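Local coordinates for protein alpha,alpha-trehalose-phosphate synthase (UDP-forming) (Burkholderia multivorans, PDB 5UOF) that belongs to glycosyltransferase family 20 and has the two-domain GT-B architecture of that clan, at residues S270-D275 with L303-P308; V281-A286 with V364-P369. All coordinates share one frame; numbering follows the deposited sequence.

Contact 1: residues S270-D275 with L303-P308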
loop_
_atom_site.group_PDB
_atom_site.type_symbol
_atom_site.label_atom_id
_atom_site.label_comp_id
_atom_site.label_asym_id
_atom_site.label_seq_id
_atom_site.Cartn_x
_atom_site.Cartn_y
_atom_site.Cartn_z
ATOM N N SER A 270 4.725 -24.221 -11.121
ATOM C CA SER A 270 4.386 -22.816 -10.927
ATOM C C SER A 270 3.879 -22.304 -12.272
ATOM O O SER A 270 4.506 -22.555 -13.305
ATOM C CB SER A 270 5.619 -22.035 -10.439
ATOM O OG SER A 270 5.340 -20.672 -10.170
ATOM N N VAL A 271 2.725 -21.628 -12.274
ATOM C CA VAL A 271 2.094 -21.175 -13.514
ATOM C C VAL A 271 1.571 -19.767 -13.266
ATOM O O VAL A 271 0.705 -19.574 -12.405
ATOM C CB VAL A 271 0.941 -22.091 -13.972
ATOM C CG1 VAL A 271 0.359 -21.587 -15.268
ATOM C CG2 VAL A 271 1.412 -23.539 -14.154
ATOM N N ASP A 272 2.119 -18.786 -13.984
ATOM C CA ASP A 272 1.766 -17.383 -13.762
ATOM C C ASP A 272 1.860 -16.604 -15.058
ATOM O O ASP A 272 2.832 -16.747 -15.796
ATOM C CB ASP A 272 2.714 -16.689 -12.768
ATOM C CG ASP A 272 2.783 -17.368 -11.420
ATOM O OD1 ASP A 272 3.366 -18.473 -11.320
ATOM O OD2 ASP A 272 2.302 -16.761 -10.438
ATOM N N ARG A 273 0.878 -15.739 -15.309
ATOM C CA ARG A 273 1.107 -14.696 -16.291
ATOM C C ARG A 273 2.146 -13.714 -15.748
ATOM O O ARG A 273 2.359 -13.596 -14.539
ATOM C CB ARG A 273 -0.198 -13.980 -16.635
ATOM C CG ARG A 273 -0.700 -13.046 -15.558
ATOM C CD ARG A 273 -2.034 -12.422 -15.941
ATOM N NE ARG A 273 -1.951 -11.648 -17.176
ATOM C CZ ARG A 273 -1.683 -10.347 -17.227
ATOM N NH1 ARG A 273 -1.465 -9.673 -16.106
ATOM N NH2 ARG A 273 -1.633 -9.718 -18.395
ATOM N N LEU A 274 2.825 -13.024 -16.654
ATOM C CA LEU A 274 3.886 -12.106 -16.247
ATOM C C LEU A 274 3.266 -10.754 -15.923
ATOM O O LEU A 274 2.906 -9.997 -16.826
ATOM C CB LEU A 274 4.941 -11.974 -17.341
ATOM C CG LEU A 274 5.670 -13.255 -17.758
ATOM C CD1 LEU A 274 6.867 -12.904 -18.650
ATOM C CD2 LEU A 274 6.126 -14.075 -16.546
ATOM N N ASP A 275 3.135 -10.442 -14.636
ATOM C CA ASP A 275 2.849 -9.070 -14.235
ATOM C C ASP A 275 3.507 -8.829 -12.885
ATOM O O ASP A 275 4.018 -9.756 -12.244
ATOM C CB ASP A 275 1.335 -8.754 -14.223
ATOM C CG ASP A 275 0.562 -9.561 -13.201
ATOM O OD1 ASP A 275 0.902 -9.517 -12.005
ATOM O OD2 ASP A 275 -0.425 -10.226 -13.590
ATOM N N LEU A 303 12.226 -27.076 -10.702
ATOM C CA LEU A 303 11.127 -26.127 -10.748
ATOM C C LEU A 303 10.749 -25.904 -12.206
ATOM O O LEU A 303 11.608 -25.581 -13.026
ATOM C CB LEU A 303 11.526 -24.804 -10.081
ATOM C CG LEU A 303 10.591 -23.610 -10.333
ATOM C CD1 LEU A 303 9.210 -23.871 -9.746
ATOM C CD2 LEU A 303 11.216 -22.339 -9.716
ATOM N N VAL A 304 9.475 -26.113 -12.534
ATOM C CA VAL A 304 8.937 -25.774 -13.844
ATOM C C VAL A 304 8.066 -24.540 -13.661
ATOM O O VAL A 304 7.049 -24.594 -12.962
ATOM C CB VAL A 304 8.139 -26.940 -14.451
ATOM C CG1 VAL A 304 7.384 -26.483 -15.703
ATOM C CG2 VAL A 304 9.071 -28.068 -14.823
ATOM N N GLN A 305 8.478 -23.427 -14.264
ATOM C CA GLN A 305 7.700 -22.189 -14.282
ATOM C C GLN A 305 7.137 -22.004 -15.681
ATOM O O GLN A 305 7.894 -21.829 -16.642
ATOM C CB GLN A 305 8.555 -20.983 -13.890
ATOM C CG GLN A 305 7.812 -19.647 -14.039
ATOM C CD GLN A 305 6.763 -19.456 -12.974
ATOM O OE1 GLN A 305 7.076 -19.475 -11.786
ATOM N NE2 GLN A 305 5.504 -19.278 -13.388
ATOM N N ILE A 306 5.813 -22.048 -15.795
ATOM C CA ILE A 306 5.125 -21.798 -17.048
ATOM C C ILE A 306 4.552 -20.394 -16.973
ATOM O O ILE A 306 3.969 -20.010 -15.953
ATOM C CB ILE A 306 4.027 -22.845 -17.301
ATOM C CG1 ILE A 306 4.677 -24.216 -17.522
ATOM C CG2 ILE A 306 3.151 -22.449 -18.504
ATOM C CD1 ILE A 306 3.706 -25.374 -17.421
ATOM N N ALA A 307 4.753 -19.622 -18.033
ATOM C CA ALA A 307 4.247 -18.253 -18.122
ATOM C C ALA A 307 3.569 -18.111 -19.475
ATOM O O ALA A 307 4.247 -17.896 -20.496
ATOM C CB ALA A 307 5.359 -17.224 -17.944
ATOM N N PRO A 308 2.254 -18.272 -19.534
ATOM C CA PRO A 308 1.539 -18.085 -20.789
ATOM C C PRO A 308 1.783 -16.683 -21.315
ATOM O O PRO A 308 1.576 -15.705 -20.587
ATOM C CB PRO A 308 0.065 -18.286 -20.395
ATOM C CG PRO A 308 0.110 -19.033 -19.087
ATOM C CD PRO A 308 1.360 -18.590 -18.407
HETATM O O HOH W 1 2.351 -13.473 -19.437
#

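Contact 2: residues V281-A286 with V364-P369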
loop_
_atom_site.group_PDB
_atom_site.type_symbol
_atom_site.label_atom_id
_atom_site.label_comp_id
_atom_site.label_asym_id
_atom_site.label_seq_id
_atom_site.Cartn_x
_atom_site.Cartn_y
_atom_site.Cartn_z
ATOM N N VAL A 281 10.495 -12.985 -9.508
ATOM C CA VAL A 281 11.896 -12.973 -9.098
ATOM C C VAL A 281 12.039 -13.625 -7.734
ATOM O O VAL A 281 12.919 -14.469 -7.513
ATOM C CB VAL A 281 12.456 -11.542 -9.080
ATOM C CG1 VAL A 281 13.810 -11.522 -8.363
ATOM C CG2 VAL A 281 12.587 -11.014 -10.501
ATOM N N GLU A 282 11.182 -13.215 -6.795
ATOM C CA GLU A 282 11.189 -13.802 -5.460
ATOM C C GLU A 282 10.933 -15.296 -5.531
ATOM O O GLU A 282 11.559 -16.077 -4.811
ATOM C CB GLU A 282 10.135 -13.128 -4.580
ATOM C CG GLU A 282 10.449 -11.683 -4.204
ATOM C CD GLU A 282 10.009 -10.671 -5.250
ATOM O OE1 GLU A 282 10.066 -9.459 -4.955
ATOM O OE2 GLU A 282 9.607 -11.072 -6.360
ATOM N N ARG A 283 10.004 -15.704 -6.396
ATOM C CA ARG A 283 9.707 -17.121 -6.590
ATOM C C ARG A 283 10.977 -17.905 -6.919
ATOM O O ARG A 283 11.288 -18.927 -6.283
ATOM C CB ARG A 283 8.668 -17.241 -7.718
ATOM C CG ARG A 283 7.908 -18.559 -7.798
ATOM C CD ARG A 283 6.672 -18.545 -6.914
ATOM N NE ARG A 283 5.779 -17.425 -7.235
ATOM C CZ ARG A 283 4.788 -17.473 -8.118
ATOM N NH1 ARG A 283 4.548 -18.584 -8.803
ATOM N NH2 ARG A 283 4.042 -16.389 -8.334
ATOM N N PHE A 284 11.725 -17.434 -7.915
ATOM C CA PHE A 284 12.937 -18.121 -8.333
ATOM C C PHE A 284 13.993 -18.065 -7.240
ATOM O O PHE A 284 14.688 -19.055 -6.996
ATOM C CB PHE A 284 13.513 -17.500 -9.603
ATOM C CG PHE A 284 12.728 -17.789 -10.864
ATOM C CD1 PHE A 284 11.479 -18.388 -10.819
ATOM C CD2 PHE A 284 13.278 -17.472 -12.093
ATOM C CE1 PHE A 284 10.776 -18.640 -12.002
ATOM C CE2 PHE A 284 12.580 -17.719 -13.278
ATOM C CZ PHE A 284 11.333 -18.312 -13.220
ATOM N N GLN A 285 14.150 -16.904 -6.602
ATOM C CA GLN A 285 15.242 -16.748 -5.645
ATOM C C GLN A 285 15.024 -17.602 -4.403
ATOM O O GLN A 285 15.993 -18.038 -3.774
ATOM C CB GLN A 285 15.405 -15.273 -5.256
ATOM C CG GLN A 285 15.956 -14.423 -6.400
ATOM C CD GLN A 285 16.240 -12.991 -5.988
ATOM O OE1 GLN A 285 15.897 -12.574 -4.885
ATOM N NE2 GLN A 285 16.871 -12.228 -6.881
ATOM N N ALA A 286 13.771 -17.816 -4.011
ATOM C CA ALA A 286 13.533 -18.691 -2.869
ATOM C C ALA A 286 13.853 -20.139 -3.205
ATOM O O ALA A 286 14.318 -20.882 -2.338
ATOM C CB ALA A 286 12.092 -18.553 -2.390
ATOM N N VAL A 364 4.784 -30.444 -5.495
ATOM C CA VAL A 364 4.604 -29.136 -4.864
ATOM C C VAL A 364 3.974 -28.215 -5.896
ATOM O O VAL A 364 4.398 -28.184 -7.053
ATOM C CB VAL A 364 5.928 -28.534 -4.353
ATOM C CG1 VAL A 364 5.667 -27.197 -3.624
ATOM C CG2 VAL A 364 6.642 -29.513 -3.420
ATOM N N GLY A 365 2.939 -27.477 -5.470
ATOM C CA GLY A 365 2.421 -26.362 -6.230
ATOM C C GLY A 365 2.899 -25.089 -5.557
ATOM O O GLY A 365 2.663 -24.876 -4.368
ATOM N N TYR A 366 3.564 -24.244 -6.329
ATOM C CA TYR A 366 4.312 -23.106 -5.793
ATOM C C TYR A 366 3.613 -21.845 -6.290
ATOM O O TYR A 366 3.854 -21.379 -7.407
ATOM C CB TYR A 366 5.746 -23.212 -6.263
ATOM C CG TYR A 366 6.759 -22.241 -5.702
ATOM C CD1 TYR A 366 6.533 -21.534 -4.538
ATOM C CD2 TYR A 366 7.976 -22.081 -6.352
ATOM C CE1 TYR A 366 7.519 -20.653 -4.040
ATOM C CE2 TYR A 366 8.948 -21.234 -5.871
ATOM C CZ TYR A 366 8.718 -20.516 -4.728
ATOM O OH TYR A 366 9.699 -19.660 -4.291
ATOM N N VAL A 367 2.712 -21.315 -5.458
ATOM C CA VAL A 367 1.784 -20.263 -5.874
ATOM C C VAL A 367 1.861 -19.101 -4.892
ATOM O O VAL A 367 1.036 -18.983 -3.979
ATOM C CB VAL A 367 0.351 -20.824 -5.965
ATOM C CG1 VAL A 367 -0.596 -19.799 -6.572
ATOM C CG2 VAL A 367 0.336 -22.120 -6.765
ATOM N N THR A 368 2.838 -18.223 -5.059
ATOM C CA THR A 368 3.122 -17.211 -4.039
ATOM C C THR A 368 3.182 -15.806 -4.635
ATOM O O THR A 368 4.180 -15.091 -4.479
ATOM C CB THR A 368 4.409 -17.566 -3.297
ATOM O OG1 THR A 368 5.507 -17.603 -4.216
ATOM C CG2 THR A 368 4.282 -18.949 -2.608
ATOM N N PRO A 369 2.096 -15.349 -5.273
ATOM C CA PRO A 369 2.071 -13.971 -5.780
ATOM C C PRO A 369 2.164 -12.969 -4.645
ATOM O O PRO A 369 1.741 -13.242 -3.521
ATOM C CB PRO A 369 0.705 -13.866 -6.475
ATOM C CG PRO A 369 -0.161 -14.878 -5.734
ATOM C CD PRO A 369 0.803 -16.031 -5.469
HETATM O O HOH W 2 6.555 -15.165 -5.478
#

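Contact 1: residues S270-D275 with L303-P308
Strands 266-271 and 301-306 are the two parallel strands of a beta-alpha-beta unit in the C-terminal Rossmann-like domain of this GT-B protein, and residues 270-275 meet 303-308 where both strands end. Ser-270 pairs with Gln-305 and Val-271 with Ile-306. The backbone bonds run from Ser-270 N to Val-304 O (3.0 Å), from Ile-306 N to Ser-270 O, and from Asp-272 N to Ile-306 O (3.0 Å); the last two flank Val-271 and close its bridge with Ile-306.

On the face that carries Ser-270 and Gln-305, the amide of Gln-305 bridges two side chains. Its CG stands anti to the backbone N (chi1 174°) and the chain then bends at chi2. Ser-270 OG donates to Gln-305 OE1 over 2.7 Å, approaching tilted from the carbonyl plane. Gln-305 NE2 gives a nearly straight bond to Asp-272 OD1 (3.1 Å), which it meets on the anti side; the two side chains cross at about a right angle. NE2 also donates to Ile-306 O from above that carbonyl plane, so this oxygen accepts twice. The other carboxylate oxygen, Asp-272 OD2, forms a salt bridge with Arg-283 of the connecting helix 280-293.

On the other face Val-271 and Ile-306 stand next to each other with their side chains directed alike, Val-271 CG2 4.2 Å from Ile-306 CB. Beyond the strands, Leu-274 CD2 packs on Ala-307 CB at 3.5 Å. There a water accepts from Leu-274 N and donates to Pro-308 O, 2.6 Å from that oxygen.

Contact 2: residues V281-A286 with V364-P369
Arg-283 of helix 280-293 reaches across Tyr-366 to Thr-368, joining a helix of the C-terminal Rossmann-like domain to strand 364-367 of its parallel sheet. The axes of helix 281-286 and strand 364-367 approach to 10.4 Å, with directions 141° apart, the layered alpha/beta packing of such a domain.

From CB the Arg-283 chain departs with CG anti to the backbone N (chi1 -162°), which brings CG over the Tyr-366 ring, 3.5 Å from CE2. The chain bends at chi2, and CD settles over the ring centre in a CH-pi contact, 3.5 Å from the centroid. CD also lies 3.1 Å from Thr-368 OG1. A second bend, at chi3, carries the chain on to the guanidinium, whose plane is turned 69° from the ring. NE donates to a water that in turn donates to Thr-368 O. Thr-368 N sits 3.7 Å above the guanidinium centre; this buried nitrogen has no hydrogen-bonding partner in the model. At the tip, NH2, paired with Asp-272, also bonds to Lys-278 O, while NH1 makes a weak hydrogen bond to Ser-270 OG.

The tyrosine runs back past the arginine toward the helix. Its hydroxyl packs on Ala-286 CB at 3.3 Å, and Tyr-366 OH donates to Arg-283 O over 2.7 Å, in the carbonyl plane and on a lone pair.

Contacts 1 and 2 lie side by side, their centres 10 Å apart, and share one parallel sheet in which strand 266-271 runs between 301-306 and 364-367. Helix 280-293, which supplies residues 281-286, is also the crossover between the two strands of contact 1. Polar groups join the contacts: Asp-272 OD2 and Arg-283 NH2 form a salt bridge of 2.8 Å, and Tyr-366 O, 3.2 Å from Ser-270 OG, is a probable competing acceptor for that hydroxyl's single proton. Gln-305 CG packs on Phe-284 CE1 at 3.7 Å. Neither contact touches the sodium ion held by Arg-360, Ser-362 and Gln-385, which is about 13 Å from the side chains of Val-304 and Tyr-366.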